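Local coordinates for protein 4-aminobutyrate transaminase (Acinetobacter baumannii, PDB 6WOP) that probably transfers the amino group of 4-aminobutyrate to 2-oxoglutarate, with pyridoxal 5'-phosphate as its cofactor, at residues A[356-361]-A[388-393]; A[245-250]-A[395-400]; A[205-210]-A[238-243]; A[61-66]-A[309-314]. One frame throughout, in Å; residues are numbered along the deposited sequence.

Contact 1: residues A[356-361]-A[388-393]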
loop_
_atom_site.group_PDB
_atom_site.type_symbol
_atom_site.label_atom_id
_atom_site.label_comp_id
_atom_site.label_asym_id
_atom_site.label_seq_id
_atom_site.Cartn_x
_atom_site.Cartn_y
_atom_site.Cartn_z
ATOM N N MET A 356 11.627 -27.810 -22.559
ATOM C CA MET A 356 11.052 -26.475 -22.484
ATOM C C MET A 356 11.597 -25.733 -23.704
ATOM O O MET A 356 12.673 -25.118 -23.645
ATOM C CB MET A 356 11.413 -25.786 -21.171
ATOM C CG MET A 356 10.238 -25.147 -20.537
ATOM S SD MET A 356 10.567 -24.587 -18.903
ATOM C CE MET A 356 9.245 -23.414 -18.803
ATOM N N VAL A 357 10.868 -25.847 -24.834
ATOM C CA VAL A 357 11.288 -25.358 -26.149
ATOM C C VAL A 357 10.241 -24.401 -26.696
ATOM O O VAL A 357 9.035 -24.659 -26.580
ATOM C CB VAL A 357 11.493 -26.511 -27.173
ATOM C CG1 VAL A 357 12.006 -25.949 -28.559
ATOM C CG2 VAL A 357 12.428 -27.547 -26.638
ATOM N N ALA A 358 10.707 -23.341 -27.364
ATOM C CA ALA A 358 9.819 -22.367 -27.984
ATOM C C ALA A 358 10.439 -21.848 -29.269
ATOM O O ALA A 358 11.660 -21.756 -29.384
ATOM C CB ALA A 358 9.554 -21.180 -27.057
ATOM N N VAL A 359 9.584 -21.416 -30.200
ATOM C CA VAL A 359 10.011 -20.737 -31.423
ATOM C C VAL A 359 9.352 -19.354 -31.467
ATOM O O VAL A 359 8.152 -19.221 -31.202
ATOM C CB VAL A 359 9.692 -21.547 -32.682
ATOM C CG1 VAL A 359 8.186 -21.673 -32.907
ATOM C CG2 VAL A 359 10.407 -20.923 -33.894
ATOM N N GLU A 360 10.143 -18.320 -31.714
ATOM C CA GLU A 360 9.600 -16.963 -31.799
ATOM C C GLU A 360 9.511 -16.563 -33.262
ATOM O O GLU A 360 10.439 -16.817 -34.057
ATOM C CB GLU A 360 10.441 -15.922 -31.050
ATOM C CG GLU A 360 9.816 -14.503 -31.111
ATOM C CD GLU A 360 10.356 -13.614 -30.019
ATOM O OE1 GLU A 360 10.262 -12.365 -30.101
ATOM O OE2 GLU A 360 10.930 -14.193 -29.093
ATOM N N LEU A 361 8.397 -15.953 -33.622
ATOM C CA LEU A 361 8.180 -15.555 -35.003
ATOM C C LEU A 361 8.193 -14.038 -35.080
ATOM O O LEU A 361 8.119 -13.351 -34.061
ATOM C CB LEU A 361 6.861 -16.144 -35.541
ATOM C CG LEU A 361 6.730 -17.689 -35.649
ATOM C CD1 LEU A 361 6.390 -18.351 -34.369
ATOM C CD2 LEU A 361 5.631 -18.055 -36.608
ATOM N N GLY A 388 2.772 -12.148 -28.003
ATOM C CA GLY A 388 2.018 -13.270 -28.535
ATOM C C GLY A 388 2.584 -13.850 -29.810
ATOM O O GLY A 388 1.827 -14.435 -30.598
ATOM N N ASN A 389 3.897 -13.721 -30.035
ATOM C CA ASN A 389 4.526 -14.193 -31.261
ATOM C C ASN A 389 5.391 -15.415 -31.012
ATOM O O ASN A 389 6.205 -15.782 -31.860
ATOM C CB ASN A 389 5.340 -13.067 -31.903
ATOM C CG ASN A 389 6.424 -12.556 -30.997
ATOM O OD1 ASN A 389 6.302 -12.622 -29.771
ATOM N ND2 ASN A 389 7.499 -12.071 -31.573
ATOM N N VAL A 390 5.254 -16.051 -29.854
ATOM C CA VAL A 390 6.063 -17.207 -29.494
ATOM C C VAL A 390 5.165 -18.425 -29.416
ATOM O O VAL A 390 4.140 -18.395 -28.733
ATOM C CB VAL A 390 6.777 -16.981 -28.158
ATOM C CG1 VAL A 390 7.690 -18.181 -27.924
ATOM C CG2 VAL A 390 7.579 -15.579 -28.203
ATOM N N ILE A 391 5.547 -19.507 -30.080
ATOM C CA ILE A 391 4.872 -20.800 -29.893
ATOM C C ILE A 391 5.711 -21.606 -28.928
ATOM O O ILE A 391 6.905 -21.804 -29.168
ATOM C CB ILE A 391 4.722 -21.548 -31.224
ATOM C CG1 ILE A 391 3.864 -20.745 -32.193
ATOM C CG2 ILE A 391 4.206 -23.024 -31.004
ATOM C CD1 ILE A 391 4.017 -21.229 -33.618
ATOM N N ARG A 392 5.112 -22.079 -27.842
ATOM C CA ARG A 392 5.869 -22.828 -26.850
ATOM C C ARG A 392 5.392 -24.260 -26.895
ATOM O O ARG A 392 4.237 -24.514 -27.247
ATOM C CB ARG A 392 5.666 -22.253 -25.434
ATOM C CG ARG A 392 4.174 -22.214 -25.054
ATOM C CD ARG A 392 4.033 -21.759 -23.607
ATOM N NE ARG A 392 2.732 -21.143 -23.346
ATOM C CZ ARG A 392 2.258 -20.870 -22.139
ATOM N NH1 ARG A 392 2.958 -21.193 -21.069
ATOM N NH2 ARG A 392 1.074 -20.282 -22.003
ATOM N N PHE A 393 6.284 -25.208 -26.593
ATOM C CA PHE A 393 5.966 -26.636 -26.737
ATOM C C PHE A 393 5.984 -27.314 -25.379
ATOM O O PHE A 393 7.019 -27.322 -24.694
ATOM C CB PHE A 393 6.959 -27.292 -27.702
ATOM C CG PHE A 393 6.906 -26.693 -29.058
ATOM C CD1 PHE A 393 5.973 -27.163 -29.983
ATOM C CD2 PHE A 393 7.724 -25.614 -29.388
ATOM C CE1 PHE A 393 5.850 -26.578 -31.247
ATOM C CE2 PHE A 393 7.607 -25.005 -30.643
ATOM C CZ PHE A 393 6.656 -25.504 -31.572
#

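Contact 2: residues A[245-250]-A[395-400]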
loop_
_atom_site.group_PDB
_atom_site.type_symbol
_atom_site.label_atom_id
_atom_site.label_comp_id
_atom_site.label_asym_id
_atom_site.label_seq_id
_atom_site.Cartn_x
_atom_site.Cartn_y
_atom_site.Cartn_z
ATOM N N GLY A 245 9.396 -27.268 -13.573
ATOM C CA GLY A 245 9.722 -28.396 -12.709
ATOM C C GLY A 245 9.257 -29.730 -13.263
ATOM O O GLY A 245 8.627 -29.816 -14.324
ATOM N N PHE A 246 9.627 -30.791 -12.533
ATOM C CA PHE A 246 9.217 -32.171 -12.831
ATOM C C PHE A 246 9.522 -32.568 -14.275
ATOM O O PHE A 246 8.648 -33.011 -15.038
ATOM C CB PHE A 246 7.749 -32.351 -12.428
ATOM C CG PHE A 246 7.651 -32.230 -10.988
ATOM C CD1 PHE A 246 7.996 -33.307 -10.226
ATOM C CD2 PHE A 246 7.506 -30.993 -10.405
ATOM C CE1 PHE A 246 8.086 -33.232 -8.876
ATOM C CE2 PHE A 246 7.610 -30.874 -9.034
ATOM C CZ PHE A 246 7.872 -32.016 -8.271
ATOM N N ALA A 247 10.824 -32.460 -14.587
ATOM C CA ALA A 247 11.550 -33.094 -15.700
ATOM C C ALA A 247 11.417 -32.323 -17.011
ATOM O O ALA A 247 12.051 -32.719 -18.007
ATOM C CB ALA A 247 11.121 -34.544 -15.921
ATOM N N ARG A 248 10.685 -31.214 -17.040
ATOM C CA ARG A 248 10.486 -30.471 -18.297
ATOM C C ARG A 248 11.798 -30.108 -18.983
ATOM O O ARG A 248 11.911 -30.171 -20.210
ATOM C CB ARG A 248 9.686 -29.193 -18.017
ATOM C CG ARG A 248 9.091 -28.521 -19.233
ATOM C CD ARG A 248 7.856 -29.319 -19.723
ATOM N NE ARG A 248 7.920 -29.487 -21.150
ATOM C CZ ARG A 248 7.140 -30.331 -21.810
ATOM N NH1 ARG A 248 6.231 -31.078 -21.142
ATOM N NH2 ARG A 248 7.298 -30.469 -23.126
ATOM N N THR A 249 12.810 -29.732 -18.212
ATOM C CA THR A 249 14.035 -29.180 -18.784
ATOM C C THR A 249 15.112 -30.232 -18.895
ATOM O O THR A 249 16.253 -29.895 -19.194
ATOM C CB THR A 249 14.566 -28.017 -17.945
ATOM O OG1 THR A 249 14.992 -28.515 -16.659
ATOM C CG2 THR A 249 13.483 -26.955 -17.812
ATOM N N GLY A 250 14.795 -31.499 -18.624
ATOM C CA GLY A 250 15.787 -32.547 -18.870
ATOM C C GLY A 250 16.568 -32.901 -17.618
ATOM O O GLY A 250 17.428 -33.801 -17.657
ATOM N N TYR A 395 4.328 -30.632 -24.875
ATOM C CA TYR A 395 3.836 -31.993 -25.070
ATOM C C TYR A 395 4.176 -32.840 -23.861
ATOM O O TYR A 395 5.230 -32.621 -23.257
ATOM C CB TYR A 395 4.518 -32.586 -26.292
ATOM C CG TYR A 395 6.037 -32.286 -26.312
ATOM C CD1 TYR A 395 6.953 -33.111 -25.665
ATOM C CD2 TYR A 395 6.533 -31.187 -27.002
ATOM C CE1 TYR A 395 8.364 -32.813 -25.703
ATOM C CE2 TYR A 395 7.874 -30.882 -27.046
ATOM C CZ TYR A 395 8.784 -31.700 -26.422
ATOM O OH TYR A 395 10.096 -31.356 -26.503
ATOM N N PRO A 396 3.359 -33.846 -23.507
ATOM C CA PRO A 396 3.769 -34.799 -22.471
ATOM C C PRO A 396 5.103 -35.421 -22.802
ATOM O O PRO A 396 5.369 -35.719 -23.969
ATOM C CB PRO A 396 2.632 -35.865 -22.510
ATOM C CG PRO A 396 1.389 -35.006 -22.818
ATOM C CD PRO A 396 1.941 -33.998 -23.880
ATOM N N LEU A 397 5.956 -35.619 -21.765
ATOM C CA LEU A 397 7.261 -36.262 -21.972
ATOM C C LEU A 397 7.110 -37.751 -22.293
ATOM O O LEU A 397 8.084 -38.396 -22.760
ATOM C CB LEU A 397 8.103 -36.131 -20.718
ATOM C CG LEU A 397 8.364 -34.683 -20.265
ATOM C CD1 LEU A 397 9.309 -34.642 -19.027
ATOM C CD2 LEU A 397 8.988 -33.901 -21.443
ATOM N N THR A 398 5.918 -38.260 -22.088
ATOM C CA THR A 398 5.542 -39.645 -22.399
ATOM C C THR A 398 4.986 -39.804 -23.829
ATOM O O THR A 398 4.537 -40.908 -24.189
ATOM C CB THR A 398 4.481 -40.090 -21.385
ATOM O OG1 THR A 398 3.397 -39.139 -21.387
ATOM C CG2 THR A 398 5.040 -40.154 -19.945
ATOM N N ILE A 399 4.948 -38.739 -24.627
ATOM C CA ILE A 399 4.311 -38.835 -25.962
ATOM C C ILE A 399 5.000 -39.931 -26.794
ATOM O O ILE A 399 6.237 -40.038 -26.800
ATOM C CB ILE A 399 4.329 -37.442 -26.666
ATOM C CG1 ILE A 399 3.573 -37.550 -27.994
ATOM C CG2 ILE A 399 5.766 -36.945 -26.941
ATOM C CD1 ILE A 399 3.316 -36.181 -28.623
ATOM N N PRO A 400 4.272 -40.821 -27.465
ATOM C CA PRO A 400 4.942 -41.825 -28.300
ATOM C C PRO A 400 5.761 -41.139 -29.373
ATOM O O PRO A 400 5.296 -40.183 -29.972
ATOM C CB PRO A 400 3.780 -42.603 -28.904
ATOM C CG PRO A 400 2.623 -42.447 -27.847
ATOM C CD PRO A 400 2.804 -40.969 -27.472
#

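Contact 3: residues A[205-210]-A[238-243]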
loop_
_atom_site.group_PDB
_atom_site.type_symbol
_atom_site.label_atom_id
_atom_site.label_comp_id
_atom_site.label_asym_id
_atom_site.label_seq_id
_atom_site.Cartn_x
_atom_site.Cartn_y
_atom_site.Cartn_z
ATOM N N VAL A 205 12.713 -13.015 -6.764
ATOM C CA VAL A 205 11.978 -14.190 -7.239
ATOM C C VAL A 205 12.048 -14.238 -8.752
ATOM O O VAL A 205 11.678 -13.259 -9.422
ATOM C CB VAL A 205 10.507 -14.145 -6.796
ATOM C CG1 VAL A 205 9.796 -15.482 -7.297
ATOM C CG2 VAL A 205 10.465 -13.922 -5.279
ATOM N N LEU A 206 12.449 -15.393 -9.296
ATOM C CA LEU A 206 12.531 -15.494 -10.744
ATOM C C LEU A 206 12.278 -16.925 -11.201
ATOM O O LEU A 206 12.630 -17.887 -10.515
ATOM C CB LEU A 206 13.880 -15.034 -11.280
ATOM C CG LEU A 206 14.989 -16.059 -11.247
ATOM C CD1 LEU A 206 16.135 -15.526 -12.080
ATOM C CD2 LEU A 206 15.415 -16.272 -9.853
ATOM N N GLU A 207 11.750 -17.029 -12.393
ATOM C CA GLU A 207 11.656 -18.330 -13.065
ATOM C C GLU A 207 12.998 -18.648 -13.703
ATOM O O GLU A 207 13.476 -17.848 -14.528
ATOM C CB GLU A 207 10.571 -18.253 -14.136
ATOM C CG GLU A 207 9.149 -18.042 -13.605
ATOM C CD GLU A 207 8.262 -17.442 -14.668
ATOM O OE1 GLU A 207 8.178 -16.167 -14.726
ATOM O OE2 GLU A 207 7.678 -18.255 -15.446
ATOM N N PRO A 208 13.645 -19.786 -13.373
ATOM C CA PRO A 208 14.865 -20.167 -14.118
ATOM C C PRO A 208 14.613 -20.280 -15.612
ATOM O O PRO A 208 15.542 -20.086 -16.397
ATOM C CB PRO A 208 15.270 -21.541 -13.550
ATOM C CG PRO A 208 14.432 -21.789 -12.344
ATOM C CD PRO A 208 13.237 -20.790 -12.356
ATOM N N VAL A 209 13.393 -20.593 -16.053
ATOM C CA VAL A 209 13.015 -20.488 -17.462
ATOM C C VAL A 209 11.674 -19.746 -17.477
ATOM O O VAL A 209 10.655 -20.318 -17.081
ATOM C CB VAL A 209 12.860 -21.868 -18.152
ATOM C CG1 VAL A 209 12.632 -21.628 -19.607
ATOM C CG2 VAL A 209 14.125 -22.798 -17.975
ATOM N N GLN A 210 11.636 -18.485 -17.918
ATOM C CA GLN A 210 10.335 -17.798 -17.838
ATOM C C GLN A 210 9.339 -18.528 -18.719
ATOM O O GLN A 210 9.675 -18.923 -19.828
ATOM C CB GLN A 210 10.413 -16.355 -18.322
ATOM C CG GLN A 210 11.224 -15.496 -17.423
ATOM C CD GLN A 210 11.082 -14.035 -17.806
ATOM O OE1 GLN A 210 11.256 -13.646 -19.018
ATOM N NE2 GLN A 210 10.814 -13.205 -16.803
ATOM N N VAL A 238 14.518 -16.932 -4.596
ATOM C CA VAL A 238 13.423 -17.889 -4.794
ATOM C C VAL A 238 13.382 -18.294 -6.260
ATOM O O VAL A 238 13.252 -17.433 -7.129
ATOM C CB VAL A 238 12.080 -17.278 -4.402
ATOM C CG1 VAL A 238 10.934 -18.341 -4.583
ATOM C CG2 VAL A 238 12.165 -16.788 -2.928
ATOM N N ALA A 239 13.443 -19.585 -6.546
ATOM C CA ALA A 239 13.288 -20.100 -7.907
ATOM C C ALA A 239 11.849 -20.534 -8.090
ATOM O O ALA A 239 11.396 -21.420 -7.378
ATOM C CB ALA A 239 14.207 -21.313 -8.129
ATOM N N ASP A 240 11.121 -19.922 -9.022
ATOM C CA ASP A 240 9.728 -20.332 -9.279
ATOM C C ASP A 240 9.757 -21.387 -10.382
ATOM O O ASP A 240 9.941 -21.071 -11.560
ATOM C CB ASP A 240 8.875 -19.129 -9.668
ATOM C CG ASP A 240 7.409 -19.505 -9.972
ATOM O OD1 ASP A 240 7.000 -20.689 -9.804
ATOM O OD2 ASP A 240 6.675 -18.620 -10.385
ATOM N N GLU A 241 9.611 -22.661 -9.992
ATOM C CA GLU A 241 9.580 -23.780 -10.914
ATOM C C GLU A 241 8.176 -24.355 -11.093
ATOM O O GLU A 241 8.012 -25.545 -11.393
ATOM C CB GLU A 241 10.534 -24.857 -10.421
ATOM C CG GLU A 241 11.967 -24.363 -10.419
ATOM C CD GLU A 241 12.893 -25.254 -11.147
ATOM O OE1 GLU A 241 12.501 -25.900 -12.155
ATOM O OE2 GLU A 241 14.074 -25.290 -10.703
ATOM N N VAL A 242 7.138 -23.518 -10.941
ATOM C CA VAL A 242 5.783 -24.028 -11.172
ATOM C C VAL A 242 5.652 -24.598 -12.581
ATOM O O VAL A 242 5.102 -25.695 -12.765
ATOM C CB VAL A 242 4.764 -22.906 -10.911
ATOM C CG1 VAL A 242 3.454 -23.295 -11.535
ATOM C CG2 VAL A 242 4.650 -22.691 -9.427
ATOM N N GLN A 243 6.222 -23.919 -13.592
ATOM C CA GLN A 243 6.169 -24.411 -14.986
ATOM C C GLN A 243 7.390 -25.223 -15.419
ATOM O O GLN A 243 7.251 -26.160 -16.218
ATOM C CB GLN A 243 5.963 -23.228 -15.957
ATOM C CG GLN A 243 5.489 -23.670 -17.365
ATOM C CD GLN A 243 4.761 -22.604 -18.174
ATOM O OE1 GLN A 243 4.822 -22.630 -19.416
ATOM N NE2 GLN A 243 4.068 -21.670 -17.494
#

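Contact 4: residues A[61-66]-A[309-314]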
loop_
_atom_site.group_PDB
_atom_site.type_symbol
_atom_site.label_atom_id
_atom_site.label_comp_id
_atom_site.label_asym_id
_atom_site.label_seq_id
_atom_site.Cartn_x
_atom_site.Cartn_y
_atom_site.Cartn_z
ATOM N N PRO A 61 -1.157 -44.279 -16.602
ATOM C CA PRO A 61 -1.728 -45.439 -15.894
ATOM C C PRO A 61 -1.310 -45.553 -14.447
ATOM O O PRO A 61 -2.128 -45.969 -13.609
ATOM C CB PRO A 61 -1.211 -46.626 -16.693
ATOM C CG PRO A 61 -0.902 -46.088 -18.054
ATOM C CD PRO A 61 -0.474 -44.668 -17.856
ATOM N N LYS A 62 -0.056 -45.257 -14.118
ATOM C CA LYS A 62 0.404 -45.335 -12.744
ATOM C C LYS A 62 -0.285 -44.296 -11.858
ATOM O O LYS A 62 -0.537 -44.554 -10.677
ATOM C CB LYS A 62 1.926 -45.163 -12.679
ATOM C CG LYS A 62 2.622 -46.331 -13.362
ATOM C CD LYS A 62 3.074 -47.383 -12.393
ATOM C CE LYS A 62 3.985 -48.394 -13.029
ATOM N NZ LYS A 62 3.638 -49.772 -12.593
ATOM N N VAL A 63 -0.326 -43.070 -12.359
ATOM C CA VAL A 63 -1.002 -41.998 -11.648
ATOM C C VAL A 63 -2.456 -42.377 -11.350
ATOM O O VAL A 63 -2.949 -42.239 -10.207
ATOM C CB VAL A 63 -0.902 -40.694 -12.455
ATOM C CG1 VAL A 63 -1.657 -39.598 -11.695
ATOM C CG2 VAL A 63 0.582 -40.286 -12.669
ATOM N N ILE A 64 -3.185 -42.822 -12.386
ATOM C CA ILE A 64 -4.586 -43.131 -12.200
ATOM C C ILE A 64 -4.737 -44.295 -11.224
ATOM O O ILE A 64 -5.635 -44.281 -10.359
ATOM C CB ILE A 64 -5.263 -43.427 -13.565
ATOM C CG1 ILE A 64 -5.323 -42.139 -14.419
ATOM C CG2 ILE A 64 -6.681 -43.978 -13.355
ATOM C CD1 ILE A 64 -5.930 -40.917 -13.589
ATOM N N ALA A 65 -3.857 -45.315 -11.336
ATOM C CA ALA A 65 -3.908 -46.418 -10.369
ATOM C C ALA A 65 -3.714 -45.899 -8.939
ATOM O O ALA A 65 -4.423 -46.307 -8.014
ATOM C CB ALA A 65 -2.852 -47.482 -10.675
ATOM N N ALA A 66 -2.785 -44.974 -8.746
ATOM C CA ALA A 66 -2.544 -44.483 -7.380
ATOM C C ALA A 66 -3.741 -43.729 -6.858
ATOM O O ALA A 66 -4.057 -43.818 -5.658
ATOM C CB ALA A 66 -1.302 -43.578 -7.333
ATOM N N ALA A 309 1.072 -37.414 -7.110
ATOM C CA ALA A 309 2.431 -36.859 -7.184
ATOM C C ALA A 309 3.459 -37.930 -6.852
ATOM O O ALA A 309 4.577 -37.915 -7.388
ATOM C CB ALA A 309 2.557 -35.634 -6.228
ATOM N N HIS A 310 3.153 -38.826 -5.910
ATOM C CA HIS A 310 4.096 -39.925 -5.675
ATOM C C HIS A 310 4.291 -40.729 -6.955
ATOM O O HIS A 310 5.393 -41.216 -7.226
ATOM C CB HIS A 310 3.602 -40.875 -4.565
ATOM C CG HIS A 310 3.914 -40.398 -3.187
ATOM N ND1 HIS A 310 5.181 -40.455 -2.639
ATOM C CD2 HIS A 310 3.108 -39.865 -2.235
ATOM C CE1 HIS A 310 5.149 -39.967 -1.404
ATOM N NE2 HIS A 310 3.899 -39.613 -1.132
ATOM N N ALA A 311 3.198 -40.940 -7.708
ATOM C CA ALA A 311 3.323 -41.761 -8.899
ATOM C C ALA A 311 3.982 -40.973 -10.019
ATOM O O ALA A 311 4.639 -41.567 -10.890
ATOM C CB ALA A 311 1.965 -42.293 -9.356
ATOM N N VAL A 312 3.843 -39.647 -10.008
ATOM C CA VAL A 312 4.568 -38.834 -11.000
ATOM C C VAL A 312 6.080 -38.986 -10.815
ATOM O O VAL A 312 6.849 -39.185 -11.774
ATOM C CB VAL A 312 4.164 -37.350 -10.867
ATOM C CG1 VAL A 312 5.214 -36.454 -11.601
ATOM C CG2 VAL A 312 2.748 -37.116 -11.391
ATOM N N ILE A 313 6.547 -38.852 -9.573
ATOM C CA ILE A 313 7.964 -39.023 -9.336
ATOM C C ILE A 313 8.389 -40.421 -9.727
ATOM O O ILE A 313 9.464 -40.613 -10.313
ATOM C CB ILE A 313 8.280 -38.728 -7.866
ATOM C CG1 ILE A 313 7.930 -37.262 -7.591
ATOM C CG2 ILE A 313 9.753 -39.140 -7.482
ATOM C CD1 ILE A 313 8.075 -36.919 -6.144
ATOM N N ASP A 314 7.600 -41.425 -9.340
ATOM C CA ASP A 314 7.924 -42.802 -9.740
ATOM C C ASP A 314 8.092 -42.888 -11.243
ATOM O O ASP A 314 9.024 -43.520 -11.759
ATOM C CB ASP A 314 6.760 -43.722 -9.336
ATOM C CG ASP A 314 6.731 -44.045 -7.868
ATOM O OD1 ASP A 314 7.686 -43.677 -7.168
ATOM O OD2 ASP A 314 5.741 -44.724 -7.418
#

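Contact 1: residues A[356-361]-A[388-393]
N389 reaches across to E360 and L361 with a single amide nitrogen, just before strand 390-393 begins. Its ND2 gives one hydrogen to E360 OE1 (3.1 Å) and the other to L361 O (2.9 Å), both tilted out of the amide plane; CG between the backbone N and the carbonyl carbon (chi1 60°) brings the amide there. The carboxylate of E360 is held further by R351 and K177, which form salt bridges to OE2. N389 O takes the N-H of L361. Next, V390 turns its two methyls to different partners: CG1 touches A358 CB at 3.6 Å, while CG2 lies against the E360 carboxylate. V359 N bonds I391 O and I391 N bonds V359 O, each at 2.9 Å, an antiparallel pair inside a mixed sheet in which 356-361 lies between 390-393 and 347-353. Both residues are beta-branched, which suits extended backbone, and V359 CG1 packs on I391 CB. L361 CD1 meets I391 CD1. R392 starts on the face of A358, CB near CB, and leads away to a salt bridge with E212. F393 N bonds V357 O, and its ring turns an edge toward that oxygen (CD2 to V357 O 3.2 Å) and toward V359 CG1, beside L332 of helix 321-342.

Contact 2: residues A[245-250]-A[395-400]
The meeting of R248 with Y395 and of A247 with L397 is a buried loop-to-loop contact: the turn that follows strand 236-240, in the mixed sheet that also holds 201-206, touches the loop between strand 390-393 and helix 401-416. R248 carries it. Its guanidinium approaches end-on, so that NH1 (2.8 Å) and NH2 (3.0 Å) both donate to Y395 O, which lies in the guanidinium plane. NH2 arrives on a lone pair of that carbonyl, whereas NH1 stands above its plane. The same NH2 also sits over the centre of the Y395 ring, 3.5 Å above it, in a cation-pi arrangement with R248 CZ 4.8 Å from the ring centroid. With CG between the backbone N and the carbonyl carbon (chi1 44°), the Y395 ring faces the same NH2 that its carbonyl binds. Arginine suits a buried place like this, since its nitrogens have several hydrogens to give: NH1 also bonds N55 OD1, and NH2 the carbonyl of S355, whose hydroxyl bonds Y395 OH.

L397 complements this with its two branches. CD2 lies over one face of the guanidinium, 4.0 Å from R248 CZ and shifted toward its rim, while CD1 packs on A247 CB at 3.6 Å. A247 ends the central pair of a type I' turn from G245 to R248, and its short methyl lets the leucine come close.

Around them, helix 321-342 lines the contact through C322, A325, L328 and L332, I316 of helix 303-318 lies on A247, and M356 of strand 356-361 touches R248.

Contact 3: residues A[205-210]-A[238-243]
Two neighbouring parallel strands of one mixed sheet, 201-206 and 236-240, run side by side here and part at their C-terminal ends, joined through helix 220-233 in a beta-alpha-beta crossover. This is the central sheet of the fold-type I aminotransferases, and the cofactor site of the family lies at this end of such strands. L206 takes part with both backbone groups, its N-H bonding V238 O (3.1 Å) and its O accepting from D240 N (2.9 Å). V205 and V238 point the same way on one face, V205 CG2 against V238 CB at 3.8 Å.

After L206 the strand gives way to P208, which has no N-H to continue the ladder. Its CD instead rests on D240 O at 3.4 Å and its CG on A239 CB and on the E241 side chain, which meets it at about a right angle. E207 and D240 lie alongside each other, their carboxylates turned 39° apart and not touching. Each has its own holders: E207 bonds the backbone N-H groups of F139 and G211, while D240 OD1 takes T266 OG1 and, in an Asx turn, V242 N (3.1 Å), and D240 OD2 bonds H140 ND1.

Strand 131-135 adjoins V205 through I132 and T134, strand 264-267 borders V238 through L264, and M356 of strand 356-361 reaches V209 and Q243.

Contact 4: residues A[61-66]-A[309-314]
A311 CB stands out of the plane of the K62-V63 peptide, displaced beyond its edge between K62 O and V63 CA. No side-chain ring or charged plane meets the other helix, and this peptide is the flat group nearest the methyl. A311 CB lies 3.6 Å from K62 O and 3.8 Å from V63 CA, so its closest contacts are with backbone atoms. The flat imidazole of H310 is turned elsewhere, to helix 85-97, where it lies against A89 and L90 and bonds the carbonyl of S86 with NE2.

The helices that meet, 61-71 and 303-318, run nearly antiparallel, with 153° between the directions of the two segments and 8.3 Å between their axes. So close an approach needs small residues, and alanine supplies them on both sides: A66 CB touches A311 CB at 4.1 Å, and the CA atoms of V63 and A311 are 5.1 Å apart. V63 extends the apolar patch with one branch, its CG2 anti to the carbonyl carbon and packed against V312 CG2 at 4.0 Å, the two valines side by side and pointing the same way. F275, from a loop, touches V63. K62 contributes its CB at the margin and then leads its ammonium end away, as fits an exposed lysine, while I64, on another side of helix 61-71, touches T75 of the second subunit.

No hydrogen bond crosses this contact. K62 O already accepts from A66 N (3.0 Å) within its own helix, so the methyl laid against it displaces no partner, and between these segments the contact is one of close apolar fit.

In the fold
From the N terminus, helix 61-71 opens the long loop that contact 4 closes at 309-314. Within it lies contact 3, opening at 205-210 and closing at 238-243, which pairs two strands of one mixed sheet across their crossover. Contact 2 starts just after, at 245-250, before contact 4 has closed, so these two cross; it ends only at 395-400, and contact 1 opens and closes inside its span. Contact 2 thereby ties the turn beyond strand 236-240 to the loop that follows strand 390-393 of the other mixed sheet. M356 of contact 1 touches both contacts 2 and 3, and F246 of contact 2 meets I313 of contact 4, whereas contact 4 touches neither contact 1 nor contact 3.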